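Local coordinates for prolyl oligopeptidase (Novosphingobium capsulatum, PDB 1YR2), which probably hydrolyses oligopeptides on the carboxyl side of proline, and less readily of alanine, as a serine peptidase of the prolyl oligopeptidase family, at residues A[460-465]-A[478-483]; A[595-600]-A[650-655]. All coordinates share one frame; numbering follows the deposited sequence.

Contact 1 (A[460-465]-A[478-483]); sequences RVEQVF and IVRRKD
Arg460, Val461 and Glu462 pair with Arg480, Val479 and Ile478 in the beta hairpin of strands 459-467 and 473-481, which forms one end of the eight-stranded mixed sheet of the alpha/beta-hydrolase domain. Four backbone hydrogen bonds tie the antiparallel strands, two in the Arg460-Arg480 pair and two in the Glu462-Ile478 pair. Between them, in the non-hydrogen-bonded pair, Val461 CG2 lies 4.1 Å from Val479 CG1, the two valines running alongside each other in the same direction.

The polar contact is on the other face. The Arg480 chain bends at chi3 (-67°) as it brings NH2 to Glu462 OE2, a 2.9 Å hydrogen bond and salt bridge in which the oxygen lies near the guanidinium plane while the nitrogen sits above the carboxylate plane, the two planes 24° apart. A water accepts from Arg480 NE at 2.9 Å and also meets Glu462 OE2, and Ile478 CG2 lies over one face of the guanidinium, offset toward its rim. An alanine in place of Glu462 would probably leave the Arg480 guanidinium without its charge partner and freer to turn.

A second apolar contact, on the Glu462 and Arg480 side of the sheet, is Val464 CG2 to Ile478 CD1 at 4.0 Å; Trp557 of helix 544-560 touches both residues. At the other end Lys482 sends NZ to Ala457 O, and its aliphatic chain crosses Arg460 at about a right angle, CE 3.5 Å from Arg460 NH2.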
ATOM      1  N   ARG A 460       1.420  -7.146  19.547  1.00 14.17           N
ATOM      2  CA  ARG A 460       1.034  -5.783  19.839  1.00 15.68           C
ATOM      3  C   ARG A 460       1.748  -4.814  18.912  1.00 14.35           C
ATOM      4  O   ARG A 460       2.978  -4.893  18.794  1.00 14.23           O
ATOM      5  CB  ARG A 460       1.467  -5.488  21.269  1.00 17.62           C
ATOM      6  CG  ARG A 460       0.733  -4.370  21.932  1.00 26.09           C
ATOM      7  CD  ARG A 460       1.073  -4.236  23.447  1.00 32.35           C
ATOM      8  NE  ARG A 460       0.417  -5.263  24.261  1.00 37.88           N
ATOM      9  CZ  ARG A 460       1.037  -6.192  25.002  1.00 40.75           C
ATOM     10  NH1 ARG A 460       2.366  -6.271  25.060  1.00 42.48           N
ATOM     11  NH2 ARG A 460       0.310  -7.069  25.689  1.00 42.00           N
ATOM     12  N   VAL A 461       0.999  -3.906  18.271  1.00 12.49           N
ATOM     13  CA  VAL A 461       1.591  -2.779  17.530  1.00 12.66           C
ATOM     14  C   VAL A 461       1.519  -1.583  18.470  1.00 12.98           C
ATOM     15  O   VAL A 461       0.426  -1.238  18.930  1.00 14.47           O
ATOM     16  CB  VAL A 461       0.787  -2.453  16.256  1.00 12.94           C
ATOM     17  CG1 VAL A 461       1.305  -1.224  15.546  1.00 14.18           C
ATOM     18  CG2 VAL A 461       0.788  -3.643  15.310  1.00 14.26           C
ATOM     19  N   GLU A 462       2.647  -0.942  18.736  1.00 12.14           N
ATOM     20  CA  GLU A 462       2.671   0.254  19.578  1.00 11.92           C
ATOM     21  C   GLU A 462       3.165   1.412  18.732  1.00 11.65           C
ATOM     22  O   GLU A 462       3.763   1.183  17.706  1.00 10.20           O
ATOM     23  CB  GLU A 462       3.648   0.029  20.733  1.00 13.41           C
ATOM     24  CG  GLU A 462       3.115  -0.939  21.767  1.00 19.02           C
ATOM     25  CD  GLU A 462       4.060  -1.140  22.945  1.00 25.27           C
ATOM     26  OE1 GLU A 462       4.144  -0.273  23.834  1.00 32.11           O
ATOM     27  OE2 GLU A 462       4.724  -2.188  22.975  1.00 30.09           O
ATOM     28  N   GLN A 463       2.869   2.661  19.113  1.00 10.27           N
ATOM     29  CA  GLN A 463       3.417   3.813  18.427  1.00 10.78           C
ATOM     30  C   GLN A 463       3.990   4.777  19.443  1.00 11.44           C
ATOM     31  O   GLN A 463       3.433   4.937  20.510  1.00 11.74           O
ATOM     32  CB  GLN A 463       2.345   4.532  17.572  1.00 11.35           C
ATOM     33  CG  GLN A 463       2.845   5.795  16.814  1.00 11.34           C
ATOM     34  CD  GLN A 463       1.771   6.433  15.949  1.00 13.14           C
ATOM     35  OE1 GLN A 463       0.655   6.701  16.435  1.00 15.61           O
ATOM     36  NE2 GLN A 463       2.077   6.627  14.656  1.00 11.53           N
ATOM     37  N   VAL A 464       5.166   5.311  19.141  1.00 11.17           N
ATOM     38  CA  VAL A 464       5.816   6.295  19.974  1.00 12.73           C
ATOM     39  C   VAL A 464       6.149   7.491  19.119  1.00 12.66           C
ATOM     40  O   VAL A 464       6.090   7.439  17.898  1.00 11.73           O
ATOM     41  CB  VAL A 464       7.090   5.738  20.672  1.00 12.14           C
ATOM     42  CG1 VAL A 464       6.692   4.539  21.552  1.00 14.20           C
ATOM     43  CG2 VAL A 464       8.175   5.339  19.661  1.00 13.79           C
ATOM     44  N   PHE A 465       6.507   8.576  19.769  1.00 13.45           N
ATOM     45  CA  PHE A 465       6.939   9.766  19.062  1.00 13.98           C
ATOM     46  C   PHE A 465       8.245  10.194  19.707  1.00 14.95           C
ATOM     47  O   PHE A 465       8.249  10.542  20.875  1.00 15.78           O
ATOM     48  CB  PHE A 465       5.867  10.864  19.197  1.00 15.11           C
ATOM     49  CG  PHE A 465       4.523  10.451  18.657  1.00 15.15           C
ATOM     50  CD1 PHE A 465       3.609   9.789  19.463  1.00 16.60           C
ATOM     51  CD2 PHE A 465       4.186  10.727  17.335  1.00 15.03           C
ATOM     52  CE1 PHE A 465       2.359   9.381  18.946  1.00 18.78           C
ATOM     53  CE2 PHE A 465       2.968  10.306  16.809  1.00 18.31           C
ATOM     54  CZ  PHE A 465       2.051   9.630  17.605  1.00 17.43           C
ATOM     55  N   ILE A 478       6.372   0.157  16.816  1.00 10.19           N
ATOM     56  CA  ILE A 478       7.165  -0.947  17.371  1.00 11.45           C
ATOM     57  C   ILE A 478       6.227  -2.128  17.521  1.00 10.96           C
ATOM     58  O   ILE A 478       5.155  -1.998  18.138  1.00 11.44           O
ATOM     59  CB  ILE A 478       7.692  -0.515  18.754  1.00 11.35           C
ATOM     60  CG1 ILE A 478       8.644   0.659  18.607  1.00 13.24           C
ATOM     61  CG2 ILE A 478       8.479  -1.672  19.428  1.00 12.47           C
ATOM     62  CD1 ILE A 478       8.828   1.386  19.888  1.00 18.87           C
ATOM     63  N   VAL A 479       6.609  -3.273  16.977  1.00 11.00           N
ATOM     64  CA  VAL A 479       5.708  -4.393  16.858  1.00 10.32           C
ATOM     65  C   VAL A 479       6.411  -5.588  17.429  1.00 11.27           C
ATOM     66  O   VAL A 479       7.508  -5.919  17.031  1.00 10.47           O
ATOM     67  CB  VAL A 479       5.390  -4.697  15.378  1.00 10.27           C
ATOM     68  CG1 VAL A 479       4.303  -5.761  15.300  1.00 11.56           C
ATOM     69  CG2 VAL A 479       4.932  -3.455  14.677  1.00 11.85           C
ATOM     70  N   ARG A 480       5.783  -6.219  18.394  1.00 11.59           N
ATOM     71  CA  ARG A 480       6.407  -7.346  19.101  1.00 11.94           C
ATOM     72  C   ARG A 480       5.378  -8.371  19.481  1.00 12.15           C
ATOM     73  O   ARG A 480       4.246  -8.036  19.844  1.00 12.15           O
ATOM     74  CB  ARG A 480       7.026  -6.858  20.388  1.00 12.85           C
ATOM     75  CG  ARG A 480       8.314  -6.091  20.178  1.00 12.51           C
ATOM     76  CD  ARG A 480       8.864  -5.432  21.424  1.00 11.57           C
ATOM     77  NE  ARG A 480       8.003  -4.352  21.911  1.00 16.08           N
ATOM     78  CZ  ARG A 480       8.375  -3.520  22.868  1.00 18.25           C
ATOM     79  NH1 ARG A 480       9.563  -3.657  23.437  1.00 18.38           N
ATOM     80  NH2 ARG A 480       7.556  -2.565  23.289  1.00 19.56           N
ATOM     81  N   ARG A 481       5.774  -9.625  19.413  1.00 12.20           N
ATOM     82  CA  ARG A 481       4.996 -10.676  20.012  1.00 12.28           C
ATOM     83  C   ARG A 481       4.901 -10.498  21.553  1.00 12.60           C
ATOM     84  O   ARG A 481       5.766  -9.899  22.163  1.00 11.53           O
ATOM     85  CB  ARG A 481       5.622 -12.017  19.624  1.00 11.95           C
ATOM     86  CG  ARG A 481       4.708 -13.208  19.749  1.00 12.71           C
ATOM     87  CD  ARG A 481       5.373 -14.427  19.127  1.00  9.88           C
ATOM     88  NE  ARG A 481       6.675 -14.693  19.741  1.00 11.01           N
ATOM     89  CZ  ARG A 481       7.567 -15.546  19.281  1.00 12.26           C
ATOM     90  NH1 ARG A 481       7.345 -16.165  18.136  1.00 16.21           N
ATOM     91  NH2 ARG A 481       8.718 -15.737  19.915  1.00 12.96           N
ATOM     92  N   LYS A 482       3.825 -11.020  22.143  1.00 13.06           N
ATOM     93  CA  LYS A 482       3.498 -10.780  23.547  1.00 14.43           C
ATOM     94  C   LYS A 482       4.375 -11.579  24.555  1.00 14.33           C
ATOM     95  O   LYS A 482       4.224 -11.427  25.776  1.00 14.51           O
ATOM     96  CB  LYS A 482       1.995 -11.029  23.819  1.00 13.75           C
ATOM     97  CG  LYS A 482       1.115  -9.940  23.287  1.00 14.96           C
ATOM     98  CD  LYS A 482      -0.353 -10.105  23.663  1.00 15.80           C
ATOM     99  CE  LYS A 482      -1.165  -8.917  23.116  1.00 16.19           C
ATOM    100  NZ  LYS A 482      -2.596  -9.204  23.300  1.00 19.00           N
ATOM    101  N   ASP A 483       5.281 -12.418  24.056  1.00 13.80           N
ATOM    102  CA  ASP A 483       6.360 -12.920  24.897  1.00 14.08           C
ATOM    103  C   ASP A 483       7.515 -11.918  25.108  1.00 13.79           C
ATOM    104  O   ASP A 483       8.363 -12.132  25.943  1.00 12.62           O
ATOM    105  CB  ASP A 483       6.895 -14.281  24.415  1.00 13.48           C
ATOM    106  CG  ASP A 483       7.477 -14.255  23.038  1.00 15.00           C
ATOM    107  OD1 ASP A 483       7.101 -13.416  22.183  1.00 11.45           O
ATOM    108  OD2 ASP A 483       8.349 -15.082  22.719  1.00 13.85           O
TER
HETATM  109  O   HOH W   1       4.868  -8.175  25.488  1.00 42.71           O
HETATM  110  O   HOH W   2       5.552  -3.609  20.560  1.00 25.44           O

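Contact 2 (A[595-600]-A[650-655])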
ATOM      1  N   ALA A 595      23.206  -4.493   8.508  1.00 12.73           N
ATOM      2  CA  ALA A 595      22.406  -3.688   7.598  1.00 11.54           C
ATOM      3  C   ALA A 595      22.190  -4.409   6.278  1.00 11.76           C
ATOM      4  O   ALA A 595      23.077  -5.140   5.812  1.00 11.70           O
ATOM      5  CB  ALA A 595      23.100  -2.369   7.304  1.00 11.20           C
ATOM      6  N   SER A 596      21.015  -4.200   5.663  1.00 11.68           N
ATOM      7  CA  SER A 596      20.744  -4.773   4.348  1.00 12.41           C
ATOM      8  C   SER A 596      20.047  -3.721   3.479  1.00 13.44           C
ATOM      9  O   SER A 596      18.819  -3.527   3.575  1.00 12.26           O
ATOM     10  CB  SER A 596      19.894  -6.039   4.460  1.00 13.31           C
ATOM     11  OG  SER A 596      19.893  -6.730   3.211  1.00 12.94           O
ATOM     12  N   PRO A 597      20.823  -3.027   2.633  1.00 12.06           N
ATOM     13  CA  PRO A 597      20.234  -2.136   1.624  1.00 12.00           C
ATOM     14  C   PRO A 597      19.836  -2.900   0.386  1.00 12.72           C
ATOM     15  O   PRO A 597      20.723  -3.466  -0.191  1.00 12.91           O
ATOM     16  CB  PRO A 597      21.373  -1.179   1.299  1.00 11.91           C
ATOM     17  CG  PRO A 597      22.612  -1.946   1.586  1.00 12.07           C
ATOM     18  CD  PRO A 597      22.292  -3.003   2.597  1.00 11.38           C
ATOM     19  N   ALA A 598      18.567  -2.873  -0.015  1.00 12.99           N
ATOM     20  CA  ALA A 598      18.113  -3.419  -1.282  1.00 13.81           C
ATOM     21  C   ALA A 598      18.060  -2.356  -2.360  1.00 13.00           C
ATOM     22  O   ALA A 598      17.578  -1.260  -2.130  1.00 13.54           O
ATOM     23  CB  ALA A 598      16.747  -4.044  -1.111  1.00 13.73           C
ATOM     24  N   VAL A 599      18.605  -2.666  -3.533  1.00 12.94           N
ATOM     25  CA  VAL A 599      18.505  -1.833  -4.723  1.00 14.39           C
ATOM     26  C   VAL A 599      18.717  -0.356  -4.455  1.00 14.16           C
ATOM     27  O   VAL A 599      17.917   0.516  -4.896  1.00 14.22           O
ATOM     28  CB  VAL A 599      17.183  -2.127  -5.538  1.00 14.70           C
ATOM     29  CG1 VAL A 599      17.196  -3.628  -6.020  1.00 16.43           C
ATOM     30  CG2 VAL A 599      15.942  -1.895  -4.733  1.00 16.77           C
ATOM     31  N   GLY A 600      19.785  -0.060  -3.717  1.00 14.23           N
ATOM     32  CA  GLY A 600      19.957   1.275  -3.138  1.00 14.02           C
ATOM     33  C   GLY A 600      20.565   2.217  -4.176  1.00 13.73           C
ATOM     34  O   GLY A 600      21.323   1.778  -5.067  1.00 14.21           O
ATOM     35  N   ILE A 650      27.005  -6.325   6.445  1.00 10.94           N
ATOM     36  CA  ILE A 650      26.190  -5.710   5.432  1.00 10.62           C
ATOM     37  C   ILE A 650      25.916  -6.699   4.332  1.00 12.28           C
ATOM     38  O   ILE A 650      26.850  -7.359   3.855  1.00 13.28           O
ATOM     39  CB  ILE A 650      26.892  -4.466   4.813  1.00 10.85           C
ATOM     40  CG1 ILE A 650      27.170  -3.394   5.862  1.00 11.83           C
ATOM     41  CG2 ILE A 650      26.056  -3.881   3.675  1.00 11.50           C
ATOM     42  CD1 ILE A 650      28.045  -2.243   5.375  1.00 12.98           C
ATOM     43  N   LEU A 651      24.641  -6.850   3.975  1.00 11.85           N
ATOM     44  CA  LEU A 651      24.240  -7.711   2.866  1.00 11.45           C
ATOM     45  C   LEU A 651      23.469  -6.812   1.918  1.00 11.54           C
ATOM     46  O   LEU A 651      22.271  -6.498   2.130  1.00 11.98           O
ATOM     47  CB  LEU A 651      23.379  -8.879   3.354  1.00 11.60           C
ATOM     48  CG  LEU A 651      22.908  -9.919   2.339  1.00 13.67           C
ATOM     49  CD1 LEU A 651      24.104 -10.556   1.687  1.00 13.31           C
ATOM     50  CD2 LEU A 651      22.000 -10.927   3.028  1.00 14.08           C
ATOM     51  N   VAL A 652      24.172  -6.386   0.882  1.00 10.78           N
ATOM     52  CA  VAL A 652      23.599  -5.644  -0.222  1.00 12.38           C
ATOM     53  C   VAL A 652      22.778  -6.604  -1.116  1.00 12.51           C
ATOM     54  O   VAL A 652      23.217  -7.723  -1.414  1.00 13.80           O
ATOM     55  CB  VAL A 652      24.710  -4.982  -1.028  1.00 10.88           C
ATOM     56  CG1 VAL A 652      24.153  -4.161  -2.183  1.00 13.02           C
ATOM     57  CG2 VAL A 652      25.669  -4.208  -0.082  1.00 12.55           C
ATOM     58  N   THR A 653      21.579  -6.224  -1.522  1.00 14.08           N
ATOM     59  CA  THR A 653      20.801  -7.114  -2.429  1.00 14.19           C
ATOM     60  C   THR A 653      20.337  -6.386  -3.652  1.00 14.83           C
ATOM     61  O   THR A 653      19.939  -5.204  -3.585  1.00 13.47           O
ATOM     62  CB  THR A 653      19.569  -7.735  -1.732  1.00 15.23           C
ATOM     63  OG1 THR A 653      18.706  -6.674  -1.330  1.00 13.72           O
ATOM     64  CG2 THR A 653      19.926  -8.463  -0.441  1.00 14.82           C
ATOM     65  N   THR A 654      20.389  -7.074  -4.786  1.00 14.63           N
ATOM     66  CA  THR A 654      19.873  -6.523  -6.048  1.00 15.36           C
ATOM     67  C   THR A 654      19.824  -7.666  -7.049  1.00 15.86           C
ATOM     68  O   THR A 654      20.486  -8.670  -6.838  1.00 14.86           O
ATOM     69  CB  THR A 654      20.788  -5.380  -6.609  1.00 15.63           C
ATOM     70  OG1 THR A 654      20.364  -4.979  -7.914  1.00 15.50           O
ATOM     71  CG2 THR A 654      22.228  -5.880  -6.861  1.00 15.17           C
ATOM     72  N   ALA A 655      19.026  -7.526  -8.107  1.00 16.44           N
ATOM     73  CA  ALA A 655      19.140  -8.421  -9.261  1.00 16.75           C
ATOM     74  C   ALA A 655      20.266  -7.891 -10.132  1.00 17.50           C
ATOM     75  O   ALA A 655      20.758  -6.772  -9.898  1.00 17.51           O
ATOM     76  CB  ALA A 655      17.840  -8.476 -10.054  1.00 17.83           C
TER
HETATM   77  O   HOH W   3      17.757  -6.512   1.385  1.00 22.24           O
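Ser596 and Leu651 meet on neighbouring parallel strands, 594-598 and 649-654, within the central sheet of the alpha/beta-hydrolase fold. The backbone bonds run from Leu651 N to Ala595 O, from Thr653 N to Pro597 O and from Val599 N to Thr653 O, the last at 2.9 Å and nearly straight at 174°.

Side-chain hydroxyls add to this. Ser596 OG, anti to its backbone N (chi1 -167°), gives a short 2.6 Å hydrogen bond to Leu651 O, approaching in the carbonyl plane. A water donates to the same hydroxyl and also bonds Thr653 OG1 at 2.9 Å, joining the two side chains on the face covered by helix 699-717, where Val709 touches both.

Apolar contacts gather round the Pro597 ring. Its CD lies 4.0 Å from Ile650 CG2, the side chains crossing at about a right angle, and its CG is 4.2 Å from Val652 CG2. Ile581 of helix 576-587 packs on the proline too, while Val652 leans on Ser666 and Thr670 of helix 664-675. Just past the end of strand 594-598, Val599 touches Ser575, which lies in a probable nucleophile elbow, and its CG1 stands 3.9 Å from Thr654 OG1.

Contacts 1 and 2 belong to the same mixed sheet, with centres 26 Å apart and nearest atoms about 18 Å apart, so they do not touch. Contact 1 joins the outermost strand 459-467 to its antiparallel neighbour; contact 2 joins two parallel strands further across, with strands 519-523, 490-493 and 569-574 in between. In sequence the whole hairpin comes before either strand of contact 2. Contact 2 is the one beside the probable catalytic centre: strand 569-574 leads into the likely nucleophile elbow, and Ala598 makes backbone hydrogen bonds with Gly573 and Ser575. At contact 1, Val461 and Val479 instead touch Ile406 and Thr429, on the propeller side.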